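Local coordinates for Epf (Streptococcus pyogenes, PDB 4ES8), which acts as a cell surface adhesin that binds to cells through an N-terminal domain containing a carbohydrate-binding module, at residues Met26-Val34 with Ile78-Ala86. Sequence-based numbering, arbitrary orientation.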
loop_
_atom_site.group_PDB
_atom_site.type_symbol
_atom_site.label_atom_id
_atom_site.label_comp_id
_atom_site.label_asym_id
_atom_site.label_seq_id
_atom_site.Cartn_x
_atom_site.Cartn_y
_atom_site.Cartn_z
ATOM N N MET A 26 5.249 3.643 5.587
ATOM C CA MET A 26 5.621 4.937 5.021
ATOM C C MET A 26 7.112 5.052 4.901
ATOM O O MET A 26 7.826 4.442 5.723
ATOM C CB MET A 26 5.163 6.060 5.955
ATOM C CG MET A 26 3.717 6.339 5.882
ATOM S SD MET A 26 3.067 6.702 4.232
ATOM C CE MET A 26 3.988 8.011 3.817
ATOM N N ASN A 27 7.608 5.830 3.949
ATOM C CA ASN A 27 9.034 6.122 3.866
ATOM C C ASN A 27 9.137 7.641 3.753
ATOM O O ASN A 27 9.383 8.184 2.656
ATOM C CB ASN A 27 9.770 5.377 2.759
ATOM C CG ASN A 27 11.282 5.459 2.956
ATOM O OD1 ASN A 27 11.779 5.961 3.987
ATOM N ND2 ASN A 27 12.029 4.937 1.993
ATOM N N PHE A 28 8.883 8.335 4.884
ATOM C CA PHE A 28 8.845 9.792 4.923
ATOM C C PHE A 28 9.842 10.299 5.965
ATOM O O PHE A 28 9.533 10.266 7.164
ATOM C CB PHE A 28 7.407 10.287 5.226
ATOM C CG PHE A 28 7.279 11.789 5.311
ATOM C CD1 PHE A 28 7.130 12.559 4.164
ATOM C CD2 PHE A 28 7.270 12.435 6.544
ATOM C CE1 PHE A 28 6.999 13.960 4.246
ATOM C CE2 PHE A 28 7.136 13.826 6.622
ATOM C CZ PHE A 28 7.004 14.582 5.472
ATOM N N LYS A 29 11.042 10.732 5.513
ATOM C CA LYS A 29 12.056 11.218 6.461
ATOM C C LYS A 29 12.074 12.753 6.583
ATOM O O LYS A 29 12.903 13.298 7.312
ATOM C CB LYS A 29 13.443 10.684 6.102
ATOM C CG LYS A 29 13.603 9.192 6.412
ATOM C CD LYS A 29 14.219 8.957 7.772
ATOM C CE LYS A 29 14.413 7.482 8.020
ATOM N NZ LYS A 29 15.598 6.944 7.299
ATOM N N GLY A 30 11.170 13.446 5.883
ATOM C CA GLY A 30 11.046 14.892 5.980
ATOM C C GLY A 30 12.183 15.642 5.326
ATOM O O GLY A 30 12.756 16.568 5.917
ATOM N N THR A 31 12.492 15.277 4.072
ATOM C CA THR A 31 13.573 15.961 3.372
ATOM C C THR A 31 13.321 16.046 1.874
ATOM O O THR A 31 12.753 15.112 1.256
ATOM C CB THR A 31 14.956 15.251 3.651
ATOM O OG1 THR A 31 15.992 15.982 2.984
ATOM C CG2 THR A 31 14.994 13.779 3.192
ATOM N N TRP A 32 13.840 17.143 1.286
ATOM C CA TRP A 32 13.853 17.353 -0.162
ATOM C C TRP A 32 15.136 16.792 -0.834
ATOM O O TRP A 32 15.184 16.728 -2.065
ATOM C CB TRP A 32 13.730 18.838 -0.538
ATOM C CG TRP A 32 12.526 19.530 0.002
ATOM C CD1 TRP A 32 12.516 20.696 0.711
ATOM C CD2 TRP A 32 11.151 19.192 -0.243
ATOM N NE1 TRP A 32 11.220 21.097 0.952
ATOM C CE2 TRP A 32 10.359 20.181 0.392
ATOM C CE3 TRP A 32 10.504 18.129 -0.918
ATOM C CZ2 TRP A 32 8.955 20.159 0.352
ATOM C CZ3 TRP A 32 9.111 18.084 -0.908
ATOM C CH2 TRP A 32 8.352 19.080 -0.267
ATOM N N GLU A 33 16.178 16.479 -0.036
ATOM C CA GLU A 33 17.454 15.969 -0.559
ATOM C C GLU A 33 17.152 14.742 -1.420
ATOM O O GLU A 33 16.721 13.711 -0.917
ATOM C CB GLU A 33 18.413 15.662 0.597
ATOM C CG GLU A 33 19.812 15.384 0.058
ATOM C CD GLU A 33 20.837 15.024 1.112
ATOM O OE1 GLU A 33 20.455 14.757 2.273
ATOM O OE2 GLU A 33 22.040 15.049 0.772
ATOM N N VAL A 34 17.308 14.898 -2.724
ATOM C CA VAL A 34 16.826 13.940 -3.716
ATOM C C VAL A 34 17.335 12.505 -3.452
ATOM O O VAL A 34 16.522 11.586 -3.455
ATOM C CB VAL A 34 17.156 14.457 -5.142
ATOM C CG1 VAL A 34 16.835 13.437 -6.217
ATOM C CG2 VAL A 34 16.428 15.768 -5.425
ATOM N N ILE A 78 7.604 25.581 -1.106
ATOM C CA ILE A 78 7.276 24.283 -0.503
ATOM C C ILE A 78 8.023 24.138 0.817
ATOM O O ILE A 78 9.097 24.732 0.991
ATOM C CB ILE A 78 7.599 23.141 -1.485
ATOM C CG1 ILE A 78 9.101 23.128 -1.883
ATOM C CG2 ILE A 78 6.643 23.231 -2.721
ATOM C CD1 ILE A 78 9.464 21.941 -2.831
ATOM N N LYS A 79 7.475 23.335 1.741
ATOM C CA LYS A 79 8.101 23.191 3.065
ATOM C C LYS A 79 7.871 21.804 3.590
ATOM O O LYS A 79 6.748 21.278 3.506
ATOM C CB LYS A 79 7.536 24.234 4.054
ATOM C CG LYS A 79 8.134 24.191 5.462
ATOM C CD LYS A 79 7.626 25.369 6.354
ATOM C CE LYS A 79 6.126 25.376 6.614
ATOM N NZ LYS A 79 5.673 24.215 7.436
ATOM N N ILE A 80 8.941 21.199 4.115
ATOM C CA ILE A 80 8.835 19.856 4.662
ATOM C C ILE A 80 9.541 19.791 6.000
ATOM O O ILE A 80 10.521 20.535 6.260
ATOM C CB ILE A 80 9.437 18.826 3.655
ATOM C CG1 ILE A 80 8.958 17.393 3.919
ATOM C CG2 ILE A 80 10.987 18.913 3.589
ATOM C CD1 ILE A 80 9.324 16.418 2.730
ATOM N N ASP A 81 9.012 18.945 6.864
ATOM C CA ASP A 81 9.679 18.664 8.125
ATOM C C ASP A 81 9.351 17.223 8.513
ATOM O O ASP A 81 8.754 16.474 7.718
ATOM C CB ASP A 81 9.355 19.702 9.207
ATOM C CG ASP A 81 7.916 19.776 9.620
ATOM O OD1 ASP A 81 7.202 18.745 9.492
ATOM O OD2 ASP A 81 7.497 20.846 10.099
ATOM N N LYS A 82 9.745 16.810 9.727
ATOM C CA LYS A 82 9.617 15.431 10.159
ATOM C C LYS A 82 8.189 14.883 10.081
ATOM O O LYS A 82 8.025 13.679 9.939
ATOM C CB LYS A 82 10.146 15.302 11.611
ATOM C CG LYS A 82 10.405 13.877 12.076
ATOM C CD LYS A 82 10.695 13.815 13.581
ATOM C CE LYS A 82 10.699 12.400 14.113
ATOM N NZ LYS A 82 11.814 11.590 13.556
ATOM N N GLN A 83 7.168 15.755 10.194
ATOM C CA GLN A 83 5.794 15.280 10.219
ATOM C C GLN A 83 4.920 15.842 9.131
ATOM O O GLN A 83 3.821 15.313 8.966
ATOM C CB GLN A 83 5.126 15.653 11.567
ATOM C CG GLN A 83 5.780 14.985 12.775
ATOM C CD GLN A 83 4.950 15.138 14.023
ATOM O OE1 GLN A 83 4.997 16.167 14.705
ATOM N NE2 GLN A 83 4.182 14.106 14.355
ATOM N N SER A 84 5.342 16.895 8.416
ATOM C CA SER A 84 4.414 17.567 7.503
ATOM C C SER A 84 5.020 17.972 6.188
ATOM O O SER A 84 6.253 18.033 6.039
ATOM C CB SER A 84 3.875 18.836 8.172
ATOM O OG SER A 84 4.891 19.814 8.347
ATOM N N ILE A 85 4.149 18.281 5.224
ATOM C CA ILE A 85 4.577 18.714 3.902
ATOM C C ILE A 85 3.551 19.740 3.432
ATOM O O ILE A 85 2.348 19.559 3.667
ATOM C CB ILE A 85 4.753 17.492 2.968
ATOM C CG1 ILE A 85 5.497 17.867 1.698
ATOM C CG2 ILE A 85 3.419 16.739 2.673
ATOM C CD1 ILE A 85 6.010 16.631 0.971
ATOM N N ALA A 86 4.027 20.870 2.898
ATOM C CA ALA A 86 3.127 21.973 2.588
ATOM C C ALA A 86 3.526 22.740 1.349
ATOM O O ALA A 86 4.714 22.783 0.997
ATOM C CB ALA A 86 3.106 22.943 3.776
HETATM O O HOH W 1 9.840 11.710 9.488
HETATM O O HOH W 2 11.359 22.654 3.440
#
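Trp32 and Phe28 pack on the beta hairpin formed by strands 76-80 and 84-89. The hairpin belongs to one of the antiparallel sheets of the adhesin domain. The segment Met26-Val34 leaves the short strand 26-27, which pairs with strand 97-105 of another sheet, and runs as a loop across the turn and one face of the hairpin. No direct hydrogen bond joins the two segments.

The indole of Trp32 is held between two isoleucines. Ile80 CG2 lies over one face, 3.5 Å from the centroid of the five-membered ring and 14° off its normal. Ile78 CD1 covers the opposite face over the six-membered ring, at 3.8 Å from its centroid. Ile78 CG1 sits between its backbone N and carbonyl carbon (chi1 59°), and the extended end of the chain places CD1 against the indole. Ile85 CD1 approaches Trp32 CH2 obliquely at 3.6 Å. Phe101 of strand 97-105 also touches Ile78 and Ile85.

Phe28 has CG anti to its backbone N (chi1 179°), and its ring reaches the hairpin turn. The carbonyl oxygens of Lys82 and Ser84 lie at the ring edge, in its plane. Ile80 CD1 meets Phe28 CE1 obliquely at 3.7 Å and also touches the six-membered ring of Trp32. Gly30 CA comes to 3.3 Å from Asp81 O.

In the turn, Asp81 OD1 accepts from Gln83 N, Ser84 N and Ser84 OG, the hydroxyl coming from above the carboxylate plane. The Gln83 bond makes an Asx turn. Three donors grip this one oxygen, which restrains the carboxylate. Two waters bridge the segments. One donates to Phe28 O and Lys82 O. The other accepts from Trp32 NE1 and Ile80 N, each at 2.9 Å, and satisfies the indole N-H.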